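Long-range contacts in alpha-L-arabinofuranosidase B (Aspergillus kawachii, PDB 6SXT), which hydrolyses terminal non-reducing alpha-L-arabinofuranosyl residues from arabinan, arabinogalactan and arabinoxylan, with retention of configuration: residues Tyr148-Gly153 / Phe227-Val232; Phe162-Ala167 / Gly288-Gly293. One frame throughout, in Å; residues are numbered along the deposited sequence.

Contact 1. Residues Tyr148-Gly153 / Phe227-Val232; sequences YAVLDG and FVTAAV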
ATOM      1  N   TYR A 148       5.192 -11.230  12.149  1.00 14.38           N
ATOM      2  CA  TYR A 148       6.127 -10.301  11.490  1.00 14.02           C
ATOM      3  C   TYR A 148       5.468  -9.798  10.208  1.00 13.75           C
ATOM      4  O   TYR A 148       4.522 -10.437   9.714  1.00 14.48           O
ATOM      5  CB  TYR A 148       7.514 -10.903  11.182  1.00 13.86           C
ATOM      6  CG  TYR A 148       7.608 -11.729   9.916  1.00 13.66           C
ATOM      7  CD1 TYR A 148       7.327 -13.073   9.910  1.00 14.83           C
ATOM      8  CD2 TYR A 148       7.935 -11.136   8.700  1.00 14.46           C
ATOM      9  CE1 TYR A 148       7.362 -13.820   8.746  1.00 14.82           C
ATOM     10  CE2 TYR A 148       7.975 -11.867   7.535  1.00 14.25           C
ATOM     11  CZ  TYR A 148       7.703 -13.217   7.555  1.00 14.44           C
ATOM     12  OH  TYR A 148       7.714 -13.964   6.395  1.00 15.47           O
ATOM     13  N   ALA A 149       5.989  -8.710   9.688  1.00 14.01           N
ATOM     14  CA  ALA A 149       5.668  -8.236   8.350  1.00 14.19           C
ATOM     15  C   ALA A 149       6.898  -7.630   7.738  1.00 15.05           C
ATOM     16  O   ALA A 149       7.686  -6.981   8.464  1.00 15.51           O
ATOM     17  CB  ALA A 149       4.511  -7.270   8.360  1.00 15.24           C
ATOM     18  N   VAL A 150       6.978  -7.739   6.420  1.00 13.65           N
ATOM     19  CA  VAL A 150       7.960  -6.939   5.650  1.00 12.97           C
ATOM     20  C   VAL A 150       7.161  -5.834   4.967  1.00 14.36           C
ATOM     21  O   VAL A 150       6.189  -6.121   4.220  1.00 14.03           O
ATOM     22  CB  VAL A 150       8.737  -7.776   4.624  1.00 13.86           C
ATOM     23  CG1 VAL A 150       9.609  -6.889   3.739  1.00 14.39           C
ATOM     24  CG2 VAL A 150       9.565  -8.857   5.329  1.00 14.47           C
ATOM     25  N   LEU A 151       7.520  -4.600   5.271  1.00 13.80           N
ATOM     26  CA  LEU A 151       6.792  -3.381   4.878  1.00 14.48           C
ATOM     27  C   LEU A 151       7.744  -2.411   4.176  1.00 15.33           C
ATOM     28  O   LEU A 151       8.951  -2.540   4.239  1.00 15.23           O
ATOM     29  CB  LEU A 151       6.213  -2.708   6.136  1.00 13.68           C
ATOM     30  CG  LEU A 151       5.414  -3.611   7.075  1.00 14.53           C
ATOM     31  CD1 LEU A 151       5.013  -2.818   8.339  1.00 16.68           C
ATOM     32  CD2 LEU A 151       4.176  -4.153   6.378  1.00 15.16           C
ATOM     33  N   ASP A 152       7.148  -1.441   3.506  1.00 14.99           N
ATOM     34  CA  ASP A 152       7.877  -0.296   2.892  1.00 15.47           C
ATOM     35  C   ASP A 152       8.070   0.738   3.983  1.00 15.98           C
ATOM     36  O   ASP A 152       7.105   1.401   4.373  1.00 17.15           O
ATOM     37  CB  ASP A 152       7.123   0.245   1.667  1.00 15.71           C
ATOM     38  CG  ASP A 152       7.786   1.422   0.988  1.00 16.05           C
ATOM     39  OD1 ASP A 152       8.747   1.976   1.590  1.00 16.12           O
ATOM     40  OD2 ASP A 152       7.358   1.778  -0.117  1.00 16.50           O
ATOM     41  N   GLY A 153       9.284   0.899   4.491  1.00 16.20           N
ATOM     42  CA  GLY A 153       9.505   1.873   5.553  1.00 16.79           C
ATOM     43  C   GLY A 153       9.370   3.319   5.117  1.00 18.49           C
ATOM     44  O   GLY A 153       9.423   4.200   5.977  1.00 20.56           O
ATOM     45  N   PHE A 227      12.917  -1.379   2.904  1.00 15.46           N
ATOM     46  CA  PHE A 227      12.225  -2.625   3.261  1.00 14.35           C
ATOM     47  C   PHE A 227      12.526  -2.880   4.732  1.00 14.60           C
ATOM     48  O   PHE A 227      13.719  -3.039   5.123  1.00 15.22           O
ATOM     49  CB  PHE A 227      12.691  -3.799   2.408  1.00 15.05           C
ATOM     50  CG  PHE A 227      12.401  -3.598   0.953  1.00 14.69           C
ATOM     51  CD1 PHE A 227      11.167  -3.932   0.425  1.00 14.53           C
ATOM     52  CD2 PHE A 227      13.394  -3.149   0.104  1.00 16.41           C
ATOM     53  CE1 PHE A 227      10.906  -3.707  -0.920  1.00 15.74           C
ATOM     54  CE2 PHE A 227      13.153  -2.977  -1.248  1.00 15.60           C
ATOM     55  CZ  PHE A 227      11.906  -3.244  -1.746  1.00 15.63           C
ATOM     56  N   VAL A 228      11.488  -2.900   5.554  1.00 14.74           N
ATOM     57  CA  VAL A 228      11.634  -3.086   7.007  1.00 15.17           C
ATOM     58  C   VAL A 228      11.025  -4.405   7.408  1.00 14.89           C
ATOM     59  O   VAL A 228       9.888  -4.718   7.003  1.00 14.48           O
ATOM     60  CB  VAL A 228      11.114  -1.887   7.808  1.00 17.67           C
ATOM     61  CG1 VAL A 228       9.675  -1.598   7.576  1.00 19.44           C
ATOM     62  CG2 VAL A 228      11.387  -2.093   9.300  1.00 20.46           C
ATOM     63  N   THR A 229      11.755  -5.188   8.202  1.00 14.22           N
ATOM     64  CA  THR A 229      11.169  -6.341   8.903  1.00 14.98           C
ATOM     65  C   THR A 229      10.697  -5.867  10.258  1.00 14.99           C
ATOM     66  O   THR A 229      11.540  -5.436  11.048  1.00 15.71           O
ATOM     67  CB  THR A 229      12.131  -7.495   9.102  1.00 15.85           C
ATOM     68  OG1 THR A 229      12.660  -7.858   7.816  1.00 15.53           O
ATOM     69  CG2 THR A 229      11.434  -8.678   9.709  1.00 16.12           C
ATOM     70  N   ALA A 230       9.398  -5.958  10.524  1.00 15.33           N
ATOM     71  CA  ALA A 230       8.847  -5.666  11.865  1.00 15.41           C
ATOM     72  C   ALA A 230       8.465  -6.986  12.481  1.00 15.88           C
ATOM     73  O   ALA A 230       7.604  -7.677  11.887  1.00 15.91           O
ATOM     74  CB  ALA A 230       7.659  -4.748  11.728  1.00 16.56           C
ATOM     75  N   ALA A 231       8.993  -7.332  13.657  1.00 15.57           N
ATOM     76  CA  ALA A 231       8.668  -8.591  14.343  1.00 16.13           C
ATOM     77  C   ALA A 231       8.147  -8.239  15.727  1.00 16.41           C
ATOM     78  O   ALA A 231       8.869  -7.569  16.513  1.00 17.11           O
ATOM     79  CB  ALA A 231       9.835  -9.550  14.424  1.00 17.65           C
ATOM     80  N   VAL A 232       6.957  -8.725  16.027  1.00 15.70           N
ATOM     81  CA  VAL A 232       6.253  -8.381  17.295  1.00 16.41           C
ATOM     82  C   VAL A 232       5.813  -9.679  17.943  1.00 16.17           C
ATOM     83  O   VAL A 232       5.402 -10.651  17.243  1.00 16.63           O
ATOM     84  CB  VAL A 232       5.084  -7.401  17.046  1.00 16.76           C
ATOM     85  CG1 VAL A 232       4.063  -7.417  18.190  1.00 18.86           C
ATOM     86  CG2 VAL A 232       5.631  -6.034  16.755  1.00 17.17           C
TER
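Phe227 meets strand 148-152 through its backbone: its CA-H points at Leu151 O, while its ring turns to Tyr291 and Tyr317 beyond the pair. Val228 follows with a two-way backbone pairing to Leu151, in which Val228 N gives a nearly straight bond to Leu151 O (2.9 Å, 173° at the hydrogen) and Val228 O takes the N-H of Leu151. Its CG1 stands between backbone N and carbonyl carbon (chi1 60°), which sets this methyl 3.9 Å from Leu151 CB, with Leu151 O closer still at 3.5 Å from CG1. Leu184 of strand 180-185 packs on both Leu151 and Val228. Thr229 faces Val150 in a non-hydrogen-bonded antiparallel pair, CA to CA 4.6 Å. Here the two branched side chains cross obliquely, Val150 CG2 lying 4.1 Å from Thr229 OG1, whose hydrogen bond goes to Gln309 on helix 302-315. Both strands belong to the large antiparallel sheet of the catalytic domain, a concanavalin-like beta-sandwich fold: Tyr148, Val150, Thr229 and Ala231 turn to one face, which helix 302-315 covers at Tyr148, Thr229 and Ala231, and Ala149, Leu151, Val228 and Ala230 turn to the other. Ala230 repeats the two-way pairing with Ala149; the bond from Ala230 N to Ala149 O (2.9 Å) runs almost in line with the carbonyl, and the returning one from Ala149 N is more bent, 155° at the hydrogen. Ala230 O also receives the CA-H of Tyr148 at a CA to O distance of 3.0 Å. Ala231 brings its CB to 4.2 Å from Tyr148 CB, beyond which the phenol leads away from the neighbouring strand and its OH is hydrogen-bonded with Glu292 OE2.

Contact 2. Residues Phe162-Ala167 / Gly288-Gly293; sequences FDYGNA and GTFYEG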
ATOM      1  N   PHE A 162      -2.002   2.014  10.298  1.00 16.83           N
ATOM      2  CA  PHE A 162      -1.499   1.001   9.329  1.00 16.05           C
ATOM      3  C   PHE A 162      -1.038  -0.200  10.146  1.00 15.50           C
ATOM      4  O   PHE A 162       0.123  -0.240  10.613  1.00 15.74           O
ATOM      5  CB  PHE A 162      -0.371   1.560   8.455  1.00 15.47           C
ATOM      6  CG  PHE A 162       0.027   0.549   7.417  1.00 16.09           C
ATOM      7  CD1 PHE A 162      -0.823   0.314   6.365  1.00 15.65           C
ATOM      8  CD2 PHE A 162       1.166  -0.238   7.554  1.00 18.22           C
ATOM      9  CE1 PHE A 162      -0.549  -0.645   5.408  1.00 16.75           C
ATOM     10  CE2 PHE A 162       1.439  -1.225   6.607  1.00 19.15           C
ATOM     11  CZ  PHE A 162       0.589  -1.410   5.548  1.00 17.27           C
ATOM     12  N   ASP A 163      -1.934  -1.140  10.360  1.00 15.00           N
ATOM     13  CA  ASP A 163      -1.723  -2.286  11.253  1.00 15.24           C
ATOM     14  C   ASP A 163      -1.678  -3.615  10.491  1.00 15.74           C
ATOM     15  O   ASP A 163      -2.302  -3.769   9.449  1.00 17.37           O
ATOM     16  CB  ASP A 163      -2.757  -2.442  12.353  1.00 16.96           C
ATOM     17  CG  ASP A 163      -2.772  -1.386  13.421  1.00 18.93           C
ATOM     18  OD1 ASP A 163      -1.955  -0.458  13.385  1.00 17.51           O
ATOM     19  OD2 ASP A 163      -3.718  -1.498  14.306  1.00 18.86           O
ATOM     20  N   TYR A 164      -1.002  -4.583  11.082  1.00 15.30           N
ATOM     21  CA  TYR A 164      -1.111  -5.994  10.674  1.00 14.52           C
ATOM     22  C   TYR A 164      -1.092  -6.816  11.944  1.00 14.79           C
ATOM     23  O   TYR A 164      -0.118  -6.746  12.730  1.00 15.22           O
ATOM     24  CB  TYR A 164       0.033  -6.441   9.758  1.00 13.85           C
ATOM     25  CG  TYR A 164       0.002  -7.906   9.423  1.00 13.41           C
ATOM     26  CD1 TYR A 164      -1.038  -8.439   8.679  1.00 14.31           C
ATOM     27  CD2 TYR A 164       0.962  -8.803   9.884  1.00 14.21           C
ATOM     28  CE1 TYR A 164      -1.102  -9.783   8.358  1.00 14.11           C
ATOM     29  CE2 TYR A 164       0.935 -10.148   9.560  1.00 15.36           C
ATOM     30  CZ  TYR A 164      -0.104 -10.659   8.790  1.00 15.01           C
ATOM     31  OH  TYR A 164      -0.123 -12.000   8.511  1.00 15.18           O
ATOM     32  N   GLY A 165      -2.156  -7.594  12.175  1.00 14.17           N
ATOM     33  CA  GLY A 165      -2.177  -8.532  13.293  1.00 15.35           C
ATOM     34  C   GLY A 165      -3.537  -8.727  13.923  1.00 15.78           C
ATOM     35  O   GLY A 165      -4.553  -8.699  13.239  1.00 15.78           O
ATOM     36  N   ASN A 166      -3.542  -8.965  15.232  1.00 16.60           N
ATOM     37  CA  ASN A 166      -4.686  -9.531  15.975  1.00 15.87           C
ATOM     38  C   ASN A 166      -5.645  -8.403  16.361  1.00 17.04           C
ATOM     39  O   ASN A 166      -5.185  -7.366  16.903  1.00 16.63           O
ATOM     40  CB  ASN A 166      -4.160 -10.243  17.217  1.00 16.78           C
ATOM     41  CG  ASN A 166      -5.088 -11.284  17.811  1.00 16.70           C
ATOM     42  OD1 ASN A 166      -6.278 -10.988  18.001  1.00 16.98           O
ATOM     43  ND2 ASN A 166      -4.589 -12.481  18.060  1.00 17.44           N
ATOM     44  N   ALA A 167      -6.935  -8.582  16.084  1.00 16.41           N
ATOM     45  CA  ALA A 167      -7.915  -7.530  16.336  1.00 16.66           C
ATOM     46  C   ALA A 167      -9.282  -8.085  16.734  1.00 17.59           C
ATOM     47  O   ALA A 167      -9.415  -9.272  16.928  1.00 18.78           O
ATOM     48  CB  ALA A 167      -7.985  -6.597  15.183  1.00 19.88           C
ATOM     49  N   GLY A 288       0.331   2.462   3.648  1.00 16.05           N
ATOM     50  CA  GLY A 288       1.511   1.603   3.838  1.00 15.83           C
ATOM     51  C   GLY A 288       1.528   0.522   2.800  1.00 14.71           C
ATOM     52  O   GLY A 288       0.605   0.421   2.009  1.00 14.49           O
ATOM     53  N   THR A 289       2.612  -0.228   2.778  1.00 15.02           N
ATOM     54  CA  THR A 289       2.755  -1.317   1.833  1.00 13.20           C
ATOM     55  C   THR A 289       3.161  -2.580   2.575  1.00 14.10           C
ATOM     56  O   THR A 289       4.139  -2.541   3.340  1.00 14.55           O
ATOM     57  CB  THR A 289       3.832  -1.036   0.776  1.00 15.29           C
ATOM     58  OG1 THR A 289       3.461   0.126   0.036  1.00 15.71           O
ATOM     59  CG2 THR A 289       4.009  -2.181  -0.195  1.00 15.08           C
ATOM     60  N   PHE A 290       2.466  -3.656   2.277  1.00 14.33           N
ATOM     61  CA  PHE A 290       2.701  -4.989   2.861  1.00 13.94           C
ATOM     62  C   PHE A 290       3.209  -5.929   1.784  1.00 14.83           C
ATOM     63  O   PHE A 290       2.593  -6.031   0.698  1.00 14.42           O
ATOM     64  CB  PHE A 290       1.395  -5.520   3.445  1.00 14.56           C
ATOM     65  CG  PHE A 290       1.421  -6.914   4.010  1.00 14.17           C
ATOM     66  CD1 PHE A 290       1.637  -7.128   5.351  1.00 15.33           C
ATOM     67  CD2 PHE A 290       1.137  -8.008   3.204  1.00 15.06           C
ATOM     68  CE1 PHE A 290       1.579  -8.391   5.918  1.00 14.82           C
ATOM     69  CE2 PHE A 290       1.103  -9.291   3.756  1.00 16.25           C
ATOM     70  CZ  PHE A 290       1.314  -9.480   5.120  1.00 14.36           C
ATOM     71  N   TYR A 291       4.316  -6.616   2.062  1.00 14.13           N
ATOM     72  CA  TYR A 291       4.862  -7.608   1.095  1.00 13.56           C
ATOM     73  C   TYR A 291       4.608  -9.044   1.583  1.00 14.33           C
ATOM     74  O   TYR A 291       4.306  -9.928   0.759  1.00 14.66           O
ATOM     75  CB  TYR A 291       6.368  -7.357   0.926  1.00 12.96           C
ATOM     76  CG  TYR A 291       6.665  -6.015   0.300  1.00 13.46           C
ATOM     77  CD1 TYR A 291       6.435  -5.744  -1.037  1.00 13.43           C
ATOM     78  CD2 TYR A 291       7.194  -4.987   1.059  1.00 14.27           C
ATOM     79  CE1 TYR A 291       6.717  -4.514  -1.607  1.00 13.97           C
ATOM     80  CE2 TYR A 291       7.463  -3.763   0.501  1.00 14.04           C
ATOM     81  CZ  TYR A 291       7.240  -3.511  -0.822  1.00 14.69           C
ATOM     82  OH  TYR A 291       7.549  -2.294  -1.380  1.00 15.81           O
ATOM     83  N   GLU A 292       4.852  -9.329   2.853  1.00 13.39           N
ATOM     84  CA  GLU A 292       4.679 -10.661   3.434  1.00 13.52           C
ATOM     85  C   GLU A 292       4.518 -10.524   4.941  1.00 14.32           C
ATOM     86  O   GLU A 292       4.995  -9.523   5.508  1.00 13.98           O
ATOM     87  CB  GLU A 292       5.859 -11.597   3.109  1.00 13.50           C
ATOM     88  CG  GLU A 292       7.201 -11.133   3.661  1.00 13.90           C
ATOM     89  CD  GLU A 292       8.352 -12.070   3.313  1.00 14.97           C
ATOM     90  OE1 GLU A 292       8.743 -12.045   2.141  1.00 14.57           O
ATOM     91  OE2 GLU A 292       8.757 -12.865   4.180  1.00 13.94           O
ATOM     92  N   GLY A 293       3.899 -11.509   5.546  1.00 13.92           N
ATOM     93  CA  GLY A 293       3.810 -11.509   7.005  1.00 13.80           C
ATOM     94  C   GLY A 293       3.096 -12.753   7.479  1.00 13.77           C
ATOM     95  O   GLY A 293       2.444 -13.447   6.694  1.00 14.23           O
TER
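Phe162 lays one ring face over the backbone of Gly288, which has no side chain to keep the ring off. The glycine CA sits 3.5 Å from the ring centroid, 16° off the ring normal, in a CH-pi contact displaced toward the rim near CE1. CG of Phe162 is anti to the backbone N (chi1 -175°), and the side chain starts out toward 288-293; its CZ comes 3.6 Å from Thr289 N. Tyr164, two residues along, sends its side chain to the same strand and meets Phe290 in an edge-to-face pair. Phe290 CE1 comes down over the middle of the tyrosine ring, with Tyr164 CD1 3.8 Å away; the centroids are 4.9 Å apart and the planes are inclined at 50°, well short of perpendicular. Beyond the stack, the CE2 side of the phenol comes alongside the backbone of Gly293, with Tyr164 CE2 4.0 Å from Gly293 C. Its OH is hydrogen-bonded to His19, which ties the phenol's polar end to another part of the domain. Leu276 packs on both Tyr164 and Phe290, and Leu151 on both Phe162 and Phe290, extending this buried apolar layer. The backbones of Phe162 and Tyr164 instead bond to strand 180-185, at Leu184 and Ile182, leaving aromatic side chains to bridge to 288-293. Apolar side chains packed between two sheets are characteristic of a beta-sandwich; here they join the large sheet of the catalytic domain to the smaller one whose Asp163 touches the ligand in the active-site pocket.

Overall arrangement
Contacts 1 and 2 lie 8 Å apart, centre to centre, and both reach the large sheet of the catalytic domain, where strand 145-152 runs between strands 227-235 and 288-296. Val150 N is probably hydrogen-bonded to Glu292 O (2.8 Å), joining the two contacts through their backbones, while Leu151 CD2 packs against Thr289 O (3.4 Å). Contact 2 lies toward the active site: the side chain of Phe162 is about 10 Å from the bound aziridine-derived ligand and about 9 Å from that of the substrate-binding Asp203. Contact 1 lies farther from the site, with the side chain of Leu151 about 12 Å from that of Asp203. Along the chain, their segments alternate.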